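Local coordinates for salicylate 5-hydroxylase, large oxygenase component (Ralstonia sp., PDB 7C8Z), which catalyses, as the oxygenase component of salicylate 5-hydroxylase, the 5-hydroxylation of salicylate to gentisate, using a [2Fe-2S] cluster and a mononuclear iron, at residues D53-E58 and I88-V93; W68-L73 and T341-P346. All blocks are in the same frame, centred on the assembly; numbering follows the deposited sequence.

Contact 1: residues D53-E58 and I88-V93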
ATOM      1  N   ASP A  53      -4.796   5.041 -22.175  1.00 39.33           N
ATOM      2  CA  ASP A  53      -5.799   5.004 -23.237  1.00 49.57           C
ATOM      3  C   ASP A  53      -5.501   3.872 -24.212  1.00 53.91           C
ATOM      4  O   ASP A  53      -6.410   3.141 -24.634  1.00 34.48           O
ATOM      5  CB  ASP A  53      -5.859   6.352 -23.956  1.00 36.98           C
ATOM      6  CG  ASP A  53      -4.521   6.780 -24.506  1.00 42.96           C
ATOM      7  OD1 ASP A  53      -3.499   6.576 -23.825  1.00 60.60           O
ATOM      8  OD2 ASP A  53      -4.490   7.326 -25.623  1.00 64.89           O
ATOM      9  N   LEU A  54      -4.227   3.708 -24.570  1.00 51.89           N
ATOM     10  CA  LEU A  54      -3.820   2.561 -25.370  1.00 39.73           C
ATOM     11  C   LEU A  54      -4.156   1.252 -24.668  1.00 44.13           C
ATOM     12  O   LEU A  54      -4.575   0.289 -25.316  1.00 46.29           O
ATOM     13  CB  LEU A  54      -2.325   2.638 -25.680  1.00 37.35           C
ATOM     14  CG  LEU A  54      -1.922   3.665 -26.742  1.00 50.85           C
ATOM     15  CD1 LEU A  54      -0.446   3.553 -27.082  1.00 51.44           C
ATOM     16  CD2 LEU A  54      -2.780   3.525 -27.993  1.00 38.74           C
ATOM     17  N   TYR A  55      -3.995   1.196 -23.339  1.00 44.73           N
ATOM     18  CA  TYR A  55      -4.276  -0.047 -22.620  1.00 36.57           C
ATOM     19  C   TYR A  55      -5.762  -0.386 -22.641  1.00 46.23           C
ATOM     20  O   TYR A  55      -6.137  -1.550 -22.812  1.00 58.52           O
ATOM     21  CB  TYR A  55      -3.779   0.044 -21.178  1.00 37.44           C
ATOM     22  CG  TYR A  55      -4.286  -1.090 -20.315  1.00 43.31           C
ATOM     23  CD1 TYR A  55      -3.773  -2.371 -20.453  1.00 41.71           C
ATOM     24  CD2 TYR A  55      -5.282  -0.882 -19.367  1.00 57.12           C
ATOM     25  CE1 TYR A  55      -4.235  -3.416 -19.672  1.00 44.23           C
ATOM     26  CE2 TYR A  55      -5.751  -1.921 -18.582  1.00 43.11           C
ATOM     27  CZ  TYR A  55      -5.221  -3.183 -18.739  1.00 40.47           C
ATOM     28  OH  TYR A  55      -5.676  -4.222 -17.968  1.00 38.61           O
ATOM     29  N   LYS A  56      -6.622   0.619 -22.469  1.00 38.87           N
ATOM     30  CA  LYS A  56      -8.061   0.384 -22.536  1.00 34.36           C
ATOM     31  C   LYS A  56      -8.482  -0.015 -23.941  1.00 39.71           C
ATOM     32  O   LYS A  56      -9.381  -0.855 -24.113  1.00 63.17           O
ATOM     33  CB  LYS A  56      -8.833   1.618 -22.071  1.00 34.36           C
ATOM     34  CG  LYS A  56      -8.724   1.824 -20.573  1.00 47.58           C
ATOM     35  CD  LYS A  56      -9.225   3.186 -20.161  1.00 44.30           C
ATOM     36  CE  LYS A  56     -10.706   3.297 -20.403  1.00 54.11           C
ATOM     37  NZ  LYS A  56     -11.077   4.661 -20.831  1.00 62.67           N
ATOM     38  N   ARG A  57      -7.869   0.594 -24.969  1.00 39.62           N
ATOM     39  CA  ARG A  57      -8.152   0.142 -26.326  1.00 44.77           C
ATOM     40  C   ARG A  57      -7.684  -1.294 -26.527  1.00 38.67           C
ATOM     41  O   ARG A  57      -8.320  -2.066 -27.255  1.00 38.09           O
ATOM     42  CB  ARG A  57      -7.498   1.070 -27.335  1.00 42.63           C
ATOM     43  CG  ARG A  57      -7.993   0.847 -28.752  1.00 45.75           C
ATOM     44  CD  ARG A  57      -7.137   1.570 -29.773  1.00 50.46           C
ATOM     45  NE  ARG A  57      -6.961   2.972 -29.417  1.00 52.47           N
ATOM     46  CZ  ARG A  57      -6.032   3.765 -29.937  1.00 47.42           C
ATOM     47  NH1 ARG A  57      -5.185   3.296 -30.843  1.00 53.12           N
ATOM     48  NH2 ARG A  57      -5.950   5.028 -29.545  1.00 43.06           N
ATOM     49  N   GLU A  58      -6.565  -1.666 -25.897  1.00 35.56           N
ATOM     50  CA  GLU A  58      -6.102  -3.049 -25.948  1.00 39.69           C
ATOM     51  C   GLU A  58      -7.123  -3.986 -25.328  1.00 41.62           C
ATOM     52  O   GLU A  58      -7.382  -5.070 -25.857  1.00 48.60           O
ATOM     53  CB  GLU A  58      -4.756  -3.185 -25.235  1.00 36.93           C
ATOM     54  CG  GLU A  58      -3.594  -2.573 -25.975  1.00 38.72           C
ATOM     55  CD  GLU A  58      -2.316  -2.625 -25.179  1.00 46.63           C
ATOM     56  OE1 GLU A  58      -2.368  -2.424 -23.948  1.00 53.77           O
ATOM     57  OE2 GLU A  58      -1.253  -2.858 -25.788  1.00 63.48           O
ATOM     58  N   ILE A  88     -10.986 -12.329 -17.818  1.00 38.46           N
ATOM     59  CA  ILE A  88     -10.642 -12.049 -19.207  1.00 45.07           C
ATOM     60  C   ILE A  88     -10.405 -10.551 -19.318  1.00 40.52           C
ATOM     61  O   ILE A  88     -11.329  -9.755 -19.100  1.00 31.81           O
ATOM     62  CB  ILE A  88     -11.735 -12.503 -20.188  1.00 49.85           C
ATOM     63  CG1 ILE A  88     -11.811 -14.031 -20.225  1.00 45.69           C
ATOM     64  CG2 ILE A  88     -11.447 -11.951 -21.578  1.00 51.93           C
ATOM     65  CD1 ILE A  88     -12.877 -14.570 -21.148  1.00 36.17           C
ATOM     66  N   GLY A  89      -9.176 -10.167 -19.646  1.00 42.95           N
ATOM     67  CA  GLY A  89      -8.790  -8.778 -19.548  1.00 30.64           C
ATOM     68  C   GLY A  89      -8.864  -8.336 -18.105  1.00 38.90           C
ATOM     69  O   GLY A  89      -8.056  -8.763 -17.277  1.00 51.05           O
ATOM     70  N   GLU A  90      -9.845  -7.497 -17.779  1.00 49.63           N
ATOM     71  CA  GLU A  90     -10.101  -7.111 -16.398  1.00 31.28           C
ATOM     72  C   GLU A  90     -11.525  -7.437 -15.978  1.00 34.44           C
ATOM     73  O   GLU A  90     -12.019  -6.890 -14.990  1.00 50.53           O
ATOM     74  CB  GLU A  90      -9.815  -5.625 -16.199  1.00 21.72           C
ATOM     75  CG  GLU A  90      -8.367  -5.264 -16.447  1.00 26.40           C
ATOM     76  CD  GLU A  90      -8.017  -3.899 -15.912  1.00 37.39           C
ATOM     77  OE1 GLU A  90      -8.908  -3.252 -15.324  1.00 53.04           O
ATOM     78  OE2 GLU A  90      -6.852  -3.480 -16.064  1.00 42.09           O
ATOM     79  N   ARG A  91     -12.186  -8.338 -16.693  1.00 48.62           N
ATOM     80  CA  ARG A  91     -13.579  -8.677 -16.437  1.00 42.58           C
ATOM     81  C   ARG A  91     -13.645 -10.072 -15.832  1.00 43.40           C
ATOM     82  O   ARG A  91     -13.222 -11.048 -16.463  1.00 35.68           O
ATOM     83  CB  ARG A  91     -14.404  -8.590 -17.720  1.00 37.22           C
ATOM     84  CG  ARG A  91     -14.619  -7.163 -18.174  1.00 48.17           C
ATOM     85  CD  ARG A  91     -15.153  -7.088 -19.583  1.00 56.37           C
ATOM     86  NE  ARG A  91     -16.577  -7.378 -19.662  1.00 42.61           N
ATOM     87  CZ  ARG A  91     -17.268  -7.348 -20.794  1.00 41.82           C
ATOM     88  NH1 ARG A  91     -16.657  -7.040 -21.932  1.00 46.17           N
ATOM     89  NH2 ARG A  91     -18.563  -7.624 -20.793  1.00 47.88           N
ATOM     90  N   SER A  92     -14.157 -10.152 -14.604  1.00 31.02           N
ATOM     91  CA  SER A  92     -14.301 -11.431 -13.925  1.00 32.41           C
ATOM     92  C   SER A  92     -15.366 -12.283 -14.608  1.00 40.51           C
ATOM     93  O   SER A  92     -16.464 -11.803 -14.912  1.00 38.14           O
ATOM     94  CB  SER A  92     -14.672 -11.204 -12.460  1.00 25.69           C
ATOM     95  OG  SER A  92     -14.306 -12.316 -11.662  1.00 42.62           O
ATOM     96  N   VAL A  93     -15.040 -13.556 -14.843  1.00 26.25           N
ATOM     97  CA  VAL A  93     -15.969 -14.517 -15.416  1.00 41.13           C
ATOM     98  C   VAL A  93     -15.909 -15.798 -14.593  1.00 36.85           C
ATOM     99  O   VAL A  93     -14.999 -16.011 -13.793  1.00 36.78           O
ATOM    100  CB  VAL A  93     -15.683 -14.808 -16.905  1.00 37.35           C
ATOM    101  CG1 VAL A  93     -15.989 -13.583 -17.751  1.00 23.45           C
ATOM    102  CG2 VAL A  93     -14.243 -15.264 -17.095  1.00 31.32           C
TER

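Contact 2: residues W68-L73 and T341-P346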
ATOM      1  N   TRP A  68     -10.162 -15.357 -28.769  1.00 53.04           N
ATOM      2  CA  TRP A  68     -10.399 -16.338 -27.724  1.00 54.07           C
ATOM      3  C   TRP A  68      -9.365 -16.115 -26.635  1.00 51.50           C
ATOM      4  O   TRP A  68      -8.166 -16.032 -26.920  1.00 73.93           O
ATOM      5  CB  TRP A  68     -10.292 -17.765 -28.257  1.00 44.35           C
ATOM      6  CG  TRP A  68     -11.319 -18.137 -29.270  1.00 42.85           C
ATOM      7  CD1 TRP A  68     -11.160 -18.154 -30.621  1.00 54.17           C
ATOM      8  CD2 TRP A  68     -12.659 -18.577 -29.017  1.00 42.81           C
ATOM      9  NE1 TRP A  68     -12.321 -18.567 -31.228  1.00 59.19           N
ATOM     10  CE2 TRP A  68     -13.256 -18.834 -30.264  1.00 39.06           C
ATOM     11  CE3 TRP A  68     -13.412 -18.775 -27.856  1.00 50.65           C
ATOM     12  CZ2 TRP A  68     -14.568 -19.278 -30.386  1.00 40.77           C
ATOM     13  CZ3 TRP A  68     -14.714 -19.216 -27.977  1.00 42.34           C
ATOM     14  CH2 TRP A  68     -15.281 -19.462 -29.234  1.00 52.98           C
ATOM     15  N   CYS A  69      -9.822 -16.023 -25.396  1.00 39.28           N
ATOM     16  CA  CYS A  69      -8.932 -15.834 -24.265  1.00 35.63           C
ATOM     17  C   CYS A  69      -9.061 -17.030 -23.336  1.00 38.78           C
ATOM     18  O   CYS A  69     -10.147 -17.601 -23.183  1.00 39.39           O
ATOM     19  CB  CYS A  69      -9.246 -14.538 -23.517  1.00 41.74           C
ATOM     20  SG  CYS A  69      -8.958 -13.051 -24.505  1.00 44.50           S
ATOM     21  N   TYR A  70      -7.941 -17.417 -22.742  1.00 36.34           N
ATOM     22  CA  TYR A  70      -7.877 -18.622 -21.928  1.00 29.69           C
ATOM     23  C   TYR A  70      -8.688 -18.448 -20.650  1.00 45.11           C
ATOM     24  O   TYR A  70      -8.639 -17.397 -20.001  1.00 44.44           O
ATOM     25  CB  TYR A  70      -6.415 -18.931 -21.596  1.00 26.75           C
ATOM     26  CG  TYR A  70      -6.182 -20.098 -20.669  1.00 41.84           C
ATOM     27  CD1 TYR A  70      -6.105 -21.394 -21.161  1.00 43.40           C
ATOM     28  CD2 TYR A  70      -6.005 -19.905 -19.303  1.00 47.55           C
ATOM     29  CE1 TYR A  70      -5.877 -22.461 -20.319  1.00 51.19           C
ATOM     30  CE2 TYR A  70      -5.781 -20.969 -18.454  1.00 39.13           C
ATOM     31  CZ  TYR A  70      -5.715 -22.246 -18.970  1.00 42.08           C
ATOM     32  OH  TYR A  70      -5.488 -23.321 -18.144  1.00 44.59           O
ATOM     33  N   VAL A  71      -9.468 -19.471 -20.305  1.00 42.42           N
ATOM     34  CA  VAL A  71     -10.187 -19.479 -19.039  1.00 34.31           C
ATOM     35  C   VAL A  71      -9.897 -20.709 -18.187  1.00 36.13           C
ATOM     36  O   VAL A  71     -10.193 -20.683 -16.979  1.00 37.18           O
ATOM     37  CB  VAL A  71     -11.709 -19.324 -19.245  1.00 43.03           C
ATOM     38  CG1 VAL A  71     -12.027 -17.994 -19.916  1.00 45.45           C
ATOM     39  CG2 VAL A  71     -12.272 -20.482 -20.040  1.00 44.47           C
ATOM     40  N   GLY A  72      -9.329 -21.785 -18.724  1.00 40.14           N
ATOM     41  CA  GLY A  72      -8.846 -22.803 -17.802  1.00 36.30           C
ATOM     42  C   GLY A  72      -8.690 -24.167 -18.455  1.00 40.70           C
ATOM     43  O   GLY A  72      -8.505 -24.279 -19.661  1.00 49.23           O
ATOM     44  N   LEU A  73      -8.724 -25.189 -17.602  1.00 36.28           N
ATOM     45  CA  LEU A  73      -8.646 -26.580 -18.015  1.00 43.58           C
ATOM     46  C   LEU A  73      -9.914 -27.316 -17.606  1.00 50.63           C
ATOM     47  O   LEU A  73     -10.509 -27.024 -16.562  1.00 47.43           O
ATOM     48  CB  LEU A  73      -7.432 -27.269 -17.392  1.00 40.09           C
ATOM     49  CG  LEU A  73      -6.083 -26.649 -17.753  1.00 35.46           C
ATOM     50  CD1 LEU A  73      -4.945 -27.537 -17.270  1.00 30.11           C
ATOM     51  CD2 LEU A  73      -6.013 -26.432 -19.252  1.00 37.41           C
ATOM     52  N   THR A 341       0.139 -24.163 -18.233  1.00 35.38           N
ATOM     53  CA  THR A 341      -0.359 -22.963 -18.885  1.00 38.79           C
ATOM     54  C   THR A 341      -0.056 -21.772 -17.991  1.00 41.36           C
ATOM     55  O   THR A 341       0.025 -21.900 -16.769  1.00 42.09           O
ATOM     56  CB  THR A 341      -1.862 -23.035 -19.204  1.00 34.39           C
ATOM     57  OG1 THR A 341      -2.611 -23.220 -18.002  1.00 45.30           O
ATOM     58  CG2 THR A 341      -2.161 -24.180 -20.164  1.00 40.61           C
ATOM     59  N   ARG A 342       0.190 -20.630 -18.620  1.00 39.01           N
ATOM     60  CA  ARG A 342       0.551 -19.393 -17.939  1.00 27.57           C
ATOM     61  C   ARG A 342      -0.413 -18.318 -18.415  1.00 33.20           C
ATOM     62  O   ARG A 342      -0.368 -17.904 -19.581  1.00 40.63           O
ATOM     63  CB  ARG A 342       1.993 -19.008 -18.229  1.00 30.09           C
ATOM     64  CG  ARG A 342       2.968 -20.150 -18.065  1.00 37.91           C
ATOM     65  CD  ARG A 342       4.307 -19.778 -18.648  1.00 39.58           C
ATOM     66  NE  ARG A 342       5.285 -20.843 -18.486  1.00 39.41           N
ATOM     67  CZ  ARG A 342       6.567 -20.715 -18.797  1.00 47.04           C
ATOM     68  NH1 ARG A 342       7.013 -19.565 -19.289  1.00 29.46           N
ATOM     69  NH2 ARG A 342       7.401 -21.733 -18.614  1.00 59.23           N
ATOM     70  N   HIS A 343      -1.289 -17.886 -17.518  1.00 29.12           N
ATOM     71  CA  HIS A 343      -2.406 -17.013 -17.830  1.00 36.95           C
ATOM     72  C   HIS A 343      -2.036 -15.575 -17.489  1.00 40.80           C
ATOM     73  O   HIS A 343      -1.607 -15.296 -16.360  1.00 31.86           O
ATOM     74  CB  HIS A 343      -3.636 -17.467 -17.038  1.00 37.37           C
ATOM     75  CG  HIS A 343      -4.907 -16.767 -17.406  1.00 35.67           C
ATOM     76  ND1 HIS A 343      -6.088 -16.983 -16.729  1.00 38.03           N
ATOM     77  CD2 HIS A 343      -5.188 -15.867 -18.377  1.00 39.62           C
ATOM     78  CE1 HIS A 343      -7.042 -16.240 -17.264  1.00 37.86           C
ATOM     79  NE2 HIS A 343      -6.522 -15.555 -18.265  1.00 32.36           N
ATOM     80  N   ILE A 344      -2.166 -14.682 -18.482  1.00 33.07           N
ATOM     81  CA  ILE A 344      -1.927 -13.250 -18.312  1.00 40.82           C
ATOM     82  C   ILE A 344      -3.238 -12.571 -17.943  1.00 43.91           C
ATOM     83  O   ILE A 344      -4.246 -12.724 -18.642  1.00 45.74           O
ATOM     84  CB  ILE A 344      -1.345 -12.627 -19.591  1.00 42.86           C
ATOM     85  CG1 ILE A 344       0.025 -13.210 -19.913  1.00 31.46           C
ATOM     86  CG2 ILE A 344      -1.237 -11.110 -19.446  1.00 25.52           C
ATOM     87  CD1 ILE A 344       0.593 -12.662 -21.182  1.00 39.65           C
ATOM     88  N   GLN A 345      -3.216 -11.788 -16.865  1.00 45.03           N
ATOM     89  CA  GLN A 345      -4.399 -11.103 -16.347  1.00 36.01           C
ATOM     90  C   GLN A 345      -4.016  -9.647 -16.125  1.00 43.81           C
ATOM     91  O   GLN A 345      -3.464  -9.290 -15.076  1.00 30.92           O
ATOM     92  CB  GLN A 345      -4.886 -11.764 -15.063  1.00 28.70           C
ATOM     93  CG  GLN A 345      -4.872 -13.288 -15.130  1.00 45.14           C
ATOM     94  CD  GLN A 345      -5.348 -13.944 -13.852  1.00 38.98           C
ATOM     95  OE1 GLN A 345      -5.353 -13.326 -12.792  1.00 57.72           O
ATOM     96  NE2 GLN A 345      -5.762 -15.199 -13.948  1.00 28.24           N
ATOM     97  N   PRO A 346      -4.283  -8.778 -17.096  1.00 35.01           N
ATOM     98  CA  PRO A 346      -3.766  -7.408 -17.014  1.00 37.11           C
ATOM     99  C   PRO A 346      -4.481  -6.579 -15.955  1.00 35.67           C
ATOM    100  O   PRO A 346      -5.641  -6.816 -15.613  1.00 30.07           O
ATOM    101  CB  PRO A 346      -4.019  -6.854 -18.421  1.00 47.89           C
ATOM    102  CG  PRO A 346      -5.191  -7.652 -18.928  1.00 43.92           C
ATOM    103  CD  PRO A 346      -5.051  -9.022 -18.330  1.00 30.71           C
TER

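Contact 1: residues D53-E58 and I88-V93
The hydroxyl of Y55 meets the carboxylate of E90 in a single hydrogen bond that joins helix 52-63 to a beta-hairpin turn. Y55 OH donates to E90 OE2 at 2.4 Å, a separation whose unusual shortness is doubtful at this resolution. OE2 lies at the edge of the phenol ring and in its plane, while the carboxylate itself is turned by 46° from that plane. Tyrosine suits the site because its long, rigid ring reaches across from the helix and still ends in a donor; CG is anti to the backbone N (chi1 168°), which carries the hydroxyl out to the turn. Glutamate answers with an extended chain beyond CG and an oxygen that takes a second bond, from the backbone N of G348. Its own backbone N is bonded to the hydroxyl of Y64, so E90 is tied down at both ends.

E90 is the third residue of a type II' turn from I88 to R91. The turn's backbone bonds are I88 N to R91 O and R91 N to I88 O, both 2.9 Å. G89 takes the second place, where phi is positive (63°) and a side chain would be strained. R91 then forms a salt bridge with E107. L54 and E58 pack the helix against helix 427-440, and the turn closes the hairpin of strands 82-88 and 91-97, where S92 N bonds to Q402 of a neighbouring subunit.

Contact 2: residues W68-L73 and T341-P346
Y70 sets the edge of its ring, at CD2, over one face of the imidazole of H343, a T-shaped (edge-to-face) pair with centroids 5.4 Å apart and planes at 78°. The contact joins two antiparallel sheets through side chains: strand 69-73 is an outermost strand of the sheet in the Rieske part of the chain, and strand 338-346 lies inside the sheet of the catalytic domain. No backbone hydrogen bond links the two segments, and their nearest CA atoms, those of Y70 and H343, are 7.0 Å apart.

Tyrosine fits because one edge of its ring can meet H343, with Y70 CD2 3.8 Å from H343 CG, while the hydroxyl at its far end takes a bond from T341: T341 OG1 donates to Y70 OH at 2.9 Å. Chi1 of T341, 60°, places OG1 between the backbone N and the carbonyl carbon, where it meets the phenol oxygen, and the two side chains cross at about a right angle. H343 offers a flat ring to both neighbours, since CG of Q345 lies over the face opposite the one that takes Y70. Its NE2 comes near the carbonyl O of Y70, but the angle is too poor for a hydrogen bond.

All three touching residues are buried. V71 and G72 together face V185 in a classic beta bulge; V71 turns its side chain away from the catalytic sheet, onto V185 and A187. Glycine suits position 72 because, at its backbone angles, a CB would press against the carbonyl O of V71. G72 N lies 3.5 Å from the ring plane of Y70, over the centre of the ring.

Contacts 1 and 2 lie with their centres about 13 Å apart and touch directly. P346, at the end of 341-346, is the common neighbour: its CB meets Y55 OH at 3.1 Å, its CD lies 3.2 Å from G89 O, and its O is 3.2 Å from E90 CG. On the Rieske side, I88 CD1 packs on V71 CG1 at 3.7 Å, although strands 82-88 and 69-73 are not neighbours in the sheet. In sequence the segments run 53-58, 68-73, 88-93, 341-346, so the two contacts alternate. Contact 2 joins the Rieske sheet to the catalytic-domain sheet, while contact 1 ties helix 52-63 to a Rieske hairpin turn; both lie away from the [2Fe-2S] cluster and the mononuclear iron.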